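Local atomic coordinates of mandelate racemase/muconate lactonizing protein (Paenibacillus sp., PDB entry 3V5C), a protein that probably catalyses the dehydration of galacturonate, as a magnesium-dependent lyase of the enolase superfamily, here crystallised as a mutant with magnesium bound. Residues A30-V38 with K170-M178; D132-L140 with A150-Q158. The protein carries 1 engineered substitution. One frame throughout, in Å; residues are numbered along the deposited sequence.

Interaction 1: residues A30-V38 with K170-M178; sequences AGANGRIGV and KVGRGGRHM
R176 NH1 gives a hydrogen bond of 2.7 Å to R35 O, with the carbonyl oxygen at the edge of the guanidinium, almost in its plane. CG stands opposite the backbone N (chi1 177°) and the chain runs on extended, as suits an arginine that must span a loop. H177 grips the neighbouring carbonyls: its NE2 donates to I36 O at 3.0 Å, from above the carbonyl plane, and makes a weak bond to N33 O at 2.9 Å. N33 N reaches I36 O from the other face. The CA atoms of G34 and G172 are 4.7 Å apart; a CB on G172 would lie 3.7 Å from G34 CA and jam against the preceding carbonyl. Two waters bridge the backbones, one between G34 N and V171 O, the other among G34 O, G172 O and H177 N. The segments are a loop between two strands of the antiparallel sheet and the loop after barrel strand 167-170 in the enolase fold. N33 OD1 forms an Asx turn, accepting from R35 N and also from I36 N. A32 CB lies over one face of the H177 ring, a CH-pi contact 3.9 Å from the centroid. Were H177 replaced by alanine, I36 O would probably lose its second donor, N33 O its weak one, and A32 CB its ring. N33 CB also rests on K170 CD, whose NZ forms a salt bridge with D207.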
# COMPACT_ATOMS: atom_id res chain seq x y z
N ALA A 30 5.98 -11.48 11.08
CA ALA A 30 4.97 -11.96 10.14
C ALA A 30 5.32 -13.35 9.63
O ALA A 30 6.44 -13.59 9.17
CB ALA A 30 4.84 -10.98 8.96
N GLY A 31 4.37 -14.27 9.73
CA GLY A 31 4.58 -15.64 9.31
C GLY A 31 4.51 -15.83 7.81
O GLY A 31 4.70 -14.88 7.04
N ALA A 32 4.26 -17.08 7.41
CA ALA A 32 4.12 -17.43 6.01
C ALA A 32 2.83 -16.87 5.42
O ALA A 32 1.94 -16.43 6.15
CB ALA A 32 4.15 -18.96 5.85
N ASN A 33 2.74 -16.87 4.09
CA ASN A 33 1.47 -16.65 3.42
C ASN A 33 1.17 -17.83 2.50
O ASN A 33 1.87 -18.84 2.54
CB ASN A 33 1.40 -15.30 2.69
CG ASN A 33 2.29 -15.24 1.46
OD1 ASN A 33 2.75 -16.27 0.96
ND2 ASN A 33 2.55 -14.02 0.97
N GLY A 34 0.12 -17.71 1.70
CA GLY A 34 -0.30 -18.80 0.84
C GLY A 34 0.80 -19.43 -0.01
O GLY A 34 0.77 -20.64 -0.28
N ARG A 35 1.75 -18.61 -0.46
CA ARG A 35 2.75 -19.06 -1.44
C ARG A 35 4.18 -19.16 -0.95
O ARG A 35 4.95 -19.95 -1.50
CB ARG A 35 2.72 -18.16 -2.68
CG ARG A 35 2.99 -16.71 -2.38
CD ARG A 35 3.04 -15.89 -3.67
NE ARG A 35 4.15 -16.30 -4.51
CZ ARG A 35 5.37 -15.78 -4.45
NH1 ARG A 35 6.32 -16.21 -5.26
NH2 ARG A 35 5.66 -14.81 -3.57
N ILE A 36 4.57 -18.36 0.04
CA ILE A 36 5.95 -18.39 0.52
C ILE A 36 6.02 -18.45 2.05
O ILE A 36 5.00 -18.35 2.73
CB ILE A 36 6.78 -17.20 -0.01
CG1 ILE A 36 6.19 -15.88 0.48
CG2 ILE A 36 6.87 -17.27 -1.53
CD1 ILE A 36 6.96 -14.66 -0.04
N GLY A 37 7.24 -18.61 2.56
CA GLY A 37 7.47 -18.83 3.98
C GLY A 37 7.49 -17.59 4.84
O GLY A 37 7.05 -16.52 4.43
N VAL A 38 8.01 -17.75 6.06
CA VAL A 38 8.00 -16.69 7.06
C VAL A 38 8.61 -15.39 6.54
O VAL A 38 9.69 -15.39 5.93
CB VAL A 38 8.72 -17.15 8.34
CG1 VAL A 38 8.98 -15.98 9.28
CG2 VAL A 38 7.89 -18.23 9.06
N LYS A 170 -4.82 -13.40 5.92
CA LYS A 170 -4.24 -14.30 4.95
C LYS A 170 -4.95 -15.64 5.01
O LYS A 170 -5.18 -16.18 6.09
CB LYS A 170 -2.74 -14.48 5.19
CG LYS A 170 -1.91 -13.21 4.94
CD LYS A 170 -1.81 -12.95 3.44
CE LYS A 170 -0.93 -11.75 3.14
NZ LYS A 170 -1.74 -10.52 3.11
N VAL A 171 -5.32 -16.16 3.84
CA VAL A 171 -5.86 -17.51 3.74
C VAL A 171 -5.10 -18.27 2.64
O VAL A 171 -4.15 -17.74 2.06
CB VAL A 171 -7.39 -17.51 3.50
CG1 VAL A 171 -8.10 -16.79 4.65
CG2 VAL A 171 -7.73 -16.84 2.14
N GLY A 172 -5.48 -19.52 2.38
CA GLY A 172 -4.70 -20.35 1.47
C GLY A 172 -3.75 -21.33 2.13
O GLY A 172 -2.80 -21.82 1.50
N ARG A 173 -3.98 -21.62 3.41
CA ARG A 173 -3.03 -22.45 4.13
C ARG A 173 -2.83 -23.82 3.45
O ARG A 173 -1.73 -24.38 3.51
CB ARG A 173 -3.51 -22.64 5.56
CG ARG A 173 -3.34 -21.41 6.41
CD ARG A 173 -4.18 -21.56 7.69
NE ARG A 173 -3.85 -20.49 8.60
CZ ARG A 173 -4.26 -19.24 8.44
NH1 ARG A 173 -3.87 -18.30 9.29
NH2 ARG A 173 -5.07 -18.93 7.42
N GLY A 174 -3.88 -24.34 2.81
CA GLY A 174 -3.80 -25.64 2.16
C GLY A 174 -3.14 -25.66 0.78
O GLY A 174 -2.94 -26.73 0.22
N GLY A 175 -2.78 -24.50 0.22
CA GLY A 175 -2.14 -24.51 -1.08
C GLY A 175 -0.72 -25.05 -1.05
O GLY A 175 -0.27 -25.73 -1.97
N ARG A 176 -0.00 -24.73 0.02
CA ARG A 176 1.39 -25.13 0.13
C ARG A 176 1.75 -25.63 1.54
O ARG A 176 2.34 -26.69 1.68
CB ARG A 176 2.31 -23.97 -0.25
CG ARG A 176 3.77 -24.31 -0.07
CD ARG A 176 4.69 -23.22 -0.57
NE ARG A 176 6.07 -23.69 -0.47
CZ ARG A 176 7.15 -22.94 -0.68
NH1 ARG A 176 7.04 -21.66 -0.99
NH2 ARG A 176 8.35 -23.50 -0.56
N HIS A 177 1.41 -24.87 2.58
CA HIS A 177 1.99 -25.11 3.90
C HIS A 177 1.32 -26.16 4.80
O HIS A 177 1.94 -26.69 5.73
CB HIS A 177 2.14 -23.80 4.68
CG HIS A 177 2.95 -22.76 3.96
ND1 HIS A 177 4.30 -22.89 3.73
CD2 HIS A 177 2.59 -21.58 3.42
CE1 HIS A 177 4.74 -21.84 3.08
NE2 HIS A 177 3.72 -21.02 2.87
N MET A 178 0.04 -26.43 4.55
CA MET A 178 -0.71 -27.45 5.27
C MET A 178 -1.40 -28.34 4.24
O MET A 178 -1.54 -27.95 3.09
CB MET A 178 -1.80 -26.81 6.13
CG MET A 178 -1.33 -25.96 7.30
SD MET A 178 -2.73 -25.41 8.28
CE MET A 178 -3.32 -26.98 8.95
O HOH W 1 -2.03 -15.88 2.01
O HOH W 2 -0.10 -22.38 1.71

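Interaction 2: residues D132-L140 with A150-Q158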
# COMPACT_ATOMS: atom_id res chain seq x y z
N ASP A 132 -5.68 -3.43 8.93
CA ASP A 132 -4.54 -4.11 9.50
C ASP A 132 -4.19 -5.28 8.59
O ASP A 132 -4.96 -6.25 8.51
CB ASP A 132 -4.93 -4.61 10.89
CG ASP A 132 -3.80 -5.30 11.61
OD1 ASP A 132 -2.75 -5.55 11.00
OD2 ASP A 132 -3.99 -5.63 12.80
N THR A 133 -3.03 -5.22 7.93
CA THR A 133 -2.65 -6.24 6.96
C THR A 133 -1.76 -7.36 7.53
O THR A 133 -1.29 -8.23 6.78
CB THR A 133 -1.94 -5.57 5.75
OG1 THR A 133 -1.98 -6.43 4.61
CG2 THR A 133 -0.50 -5.23 6.10
N SER A 134 -1.57 -7.38 8.85
CA SER A 134 -0.50 -8.18 9.47
C SER A 134 -0.90 -9.60 9.90
O SER A 134 -0.13 -10.26 10.58
CB SER A 134 0.07 -7.44 10.70
OG SER A 134 -0.89 -7.37 11.75
N LEU A 135 -2.09 -10.04 9.51
CA LEU A 135 -2.59 -11.34 9.97
C LEU A 135 -2.15 -12.49 9.04
O LEU A 135 -2.94 -13.01 8.26
CB LEU A 135 -4.11 -11.28 10.16
CG LEU A 135 -4.59 -10.24 11.18
CD1 LEU A 135 -6.12 -10.14 11.22
CD2 LEU A 135 -4.04 -10.57 12.55
N TYR A 136 -0.86 -12.84 9.13
CA TYR A 136 -0.24 -13.90 8.35
C TYR A 136 -0.53 -15.29 8.93
O TYR A 136 -1.37 -15.41 9.82
CB TYR A 136 1.28 -13.61 8.19
CG TYR A 136 1.52 -12.61 7.08
CD1 TYR A 136 0.99 -11.32 7.15
CD2 TYR A 136 2.22 -12.96 5.93
CE1 TYR A 136 1.16 -10.41 6.12
CE2 TYR A 136 2.39 -12.05 4.89
CZ TYR A 136 1.87 -10.79 5.00
OH TYR A 136 2.03 -9.90 3.95
N PHE A 137 0.12 -16.33 8.41
CA PHE A 137 -0.11 -17.70 8.87
C PHE A 137 0.67 -17.94 10.15
O PHE A 137 1.55 -18.81 10.21
CB PHE A 137 0.36 -18.72 7.84
CG PHE A 137 -0.43 -18.75 6.54
CD1 PHE A 137 -1.61 -18.02 6.37
CD2 PHE A 137 0.01 -19.57 5.51
CE1 PHE A 137 -2.32 -18.09 5.14
CE2 PHE A 137 -0.69 -19.64 4.31
CZ PHE A 137 -1.84 -18.92 4.12
N ASP A 138 0.34 -17.18 11.19
CA ASP A 138 1.15 -17.16 12.40
C ASP A 138 0.82 -18.32 13.33
O ASP A 138 1.37 -18.42 14.44
CB ASP A 138 0.92 -15.83 13.10
CG ASP A 138 1.32 -14.66 12.22
OD1 ASP A 138 2.47 -14.67 11.72
OD2 ASP A 138 0.49 -13.74 12.04
N ASP A 139 -0.07 -19.18 12.85
CA ASP A 139 -0.63 -20.30 13.59
C ASP A 139 -0.09 -21.65 13.15
O ASP A 139 -0.58 -22.67 13.63
CB ASP A 139 -2.13 -20.33 13.35
CG ASP A 139 -2.45 -20.45 11.86
OD1 ASP A 139 -2.08 -19.53 11.12
OD2 ASP A 139 -3.04 -21.47 11.45
N LEU A 140 0.87 -21.68 12.23
CA LEU A 140 1.22 -22.94 11.58
C LEU A 140 1.93 -23.93 12.52
O LEU A 140 1.94 -25.13 12.25
CB LEU A 140 2.04 -22.72 10.32
CG LEU A 140 1.30 -22.06 9.15
CD1 LEU A 140 2.25 -21.94 7.97
CD2 LEU A 140 0.09 -22.88 8.76
N ALA A 150 -7.63 -18.98 18.30
CA ALA A 150 -7.32 -18.14 19.45
C ALA A 150 -6.10 -17.24 19.23
O ALA A 150 -6.11 -16.06 19.55
CB ALA A 150 -7.10 -19.01 20.70
N LEU A 151 -5.03 -17.82 18.69
CA LEU A 151 -3.82 -17.06 18.43
C LEU A 151 -4.07 -15.93 17.43
O LEU A 151 -3.64 -14.79 17.65
CB LEU A 151 -2.71 -17.98 17.96
CG LEU A 151 -1.33 -17.38 17.71
CD1 LEU A 151 -0.24 -18.44 17.84
CD2 LEU A 151 -1.26 -16.76 16.34
N MET A 152 -4.77 -16.24 16.35
CA MET A 152 -5.08 -15.23 15.35
C MET A 152 -6.04 -14.16 15.86
O MET A 152 -5.89 -12.98 15.53
CB MET A 152 -5.59 -15.87 14.06
CG MET A 152 -4.58 -16.78 13.40
SD MET A 152 -2.98 -16.02 13.03
CE MET A 152 -3.51 -14.65 11.99
N GLN A 153 -6.99 -14.55 16.71
CA GLN A 153 -7.86 -13.56 17.34
C GLN A 153 -7.03 -12.60 18.20
O GLN A 153 -7.26 -11.39 18.18
CB GLN A 153 -8.93 -14.23 18.21
CG GLN A 153 -10.04 -14.91 17.43
CD GLN A 153 -10.96 -15.70 18.35
OE1 GLN A 153 -10.50 -16.45 19.21
NE2 GLN A 153 -12.26 -15.50 18.18
N GLU A 154 -6.07 -13.14 18.95
CA GLU A 154 -5.22 -12.31 19.79
C GLU A 154 -4.42 -11.31 18.95
O GLU A 154 -4.20 -10.17 19.35
CB GLU A 154 -4.30 -13.17 20.65
CG GLU A 154 -3.48 -12.36 21.64
CD GLU A 154 -2.63 -13.24 22.54
OE1 GLU A 154 -2.93 -14.45 22.65
OE2 GLU A 154 -1.66 -12.72 23.14
N GLU A 155 -3.98 -11.75 17.77
CA GLU A 155 -3.24 -10.85 16.89
C GLU A 155 -4.15 -9.72 16.40
O GLU A 155 -3.75 -8.55 16.38
CB GLU A 155 -2.61 -11.62 15.72
CG GLU A 155 -1.46 -12.52 16.16
CD GLU A 155 -0.66 -13.07 15.01
OE1 GLU A 155 -1.14 -12.95 13.85
OE2 GLU A 155 0.44 -13.61 15.26
N ALA A 156 -5.39 -10.06 16.05
CA ALA A 156 -6.35 -9.04 15.65
C ALA A 156 -6.57 -8.07 16.81
O ALA A 156 -6.61 -6.86 16.61
CB ALA A 156 -7.65 -9.66 15.19
N MET A 157 -6.70 -8.61 18.02
CA MET A 157 -6.91 -7.75 19.17
C MET A 157 -5.72 -6.84 19.46
O MET A 157 -5.91 -5.72 19.95
CB MET A 157 -7.33 -8.58 20.39
CG MET A 157 -8.74 -9.14 20.26
SD MET A 157 -9.92 -7.85 19.70
CE MET A 157 -10.37 -7.07 21.25
N GLN A 158 -4.49 -7.30 19.17
CA GLN A 158 -3.30 -6.45 19.26
C GLN A 158 -3.47 -5.22 18.37
O GLN A 158 -3.22 -4.09 18.80
CB GLN A 158 -2.03 -7.19 18.87
CG GLN A 158 -1.62 -8.32 19.82
CD GLN A 158 -0.53 -9.23 19.24
OE1 GLN A 158 0.21 -8.83 18.33
NE2 GLN A 158 -0.46 -10.47 19.74
O HOH W 3 -2.53 -7.12 14.40
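M152, on helix 145-161, meets L135, Y136 and D138 in the segment where strand 126-135 passes into a loop; strand and helix are the first two elements of a beta-alpha-beta unit in the barrel of the enolase fold. From a CB directed toward that segment, its chain bends at chi2 and chi3 (-55° and -57°), folding the thioether along the loop. SD comes first, 3.6 Å from Y136 O and 3.9 Å from D138 CB, with D139 OD1 a little farther off, in a carboxylate partnered by R173 and R186. The methyl CE then lies 3.1 Å from Y136 O and also packs on L135 CB; a flexible, unbranched methionine suits such a winding path. L135 itself slides past E155 in the opposite direction, putting CD2 3.6 Å from E155 CB, while CD1 meets A156 CB, whose small size lets the leucine approach the helix. At the other end of the contact, L151 sets CD2 against D138 O, 3.6 Å away, in the turn from F137 to L140. Water 3 lies within hydrogen-bonding distance of D132 OD2, S134 OG and E155 O and bridges the strand to the helix backbone. Beside the L135 packing two acids meet, their carboxylate planes 60° apart. E155 extends beyond CG toward D138, whose OD1 has its partner in G31. D138 OD2 lies 2.6 Å from E155 OE1, so close that one acid probably carries a proton.

How the interactions relate
From the N terminus, strand 14-30 leads into loop 30-38, which meets its partner only after the chain has passed through strand 126-135 and helix 145-161 and left strand 167-170; there interaction 1 closes a long loop. Interaction 2 closes a much shorter one, strand end to following helix, lying wholly within the first. The two sites are joined directly: G31 N probably hydrogen-bonds D138 OD1, R173 NH1 forms a salt bridge with D139 OD1, and the F137 ring packs against N33 and V171. Segment 132-140 therefore sits between helix 145-161 and both partners of interaction 1, tying the antiparallel sheet's loop to the start of the barrel.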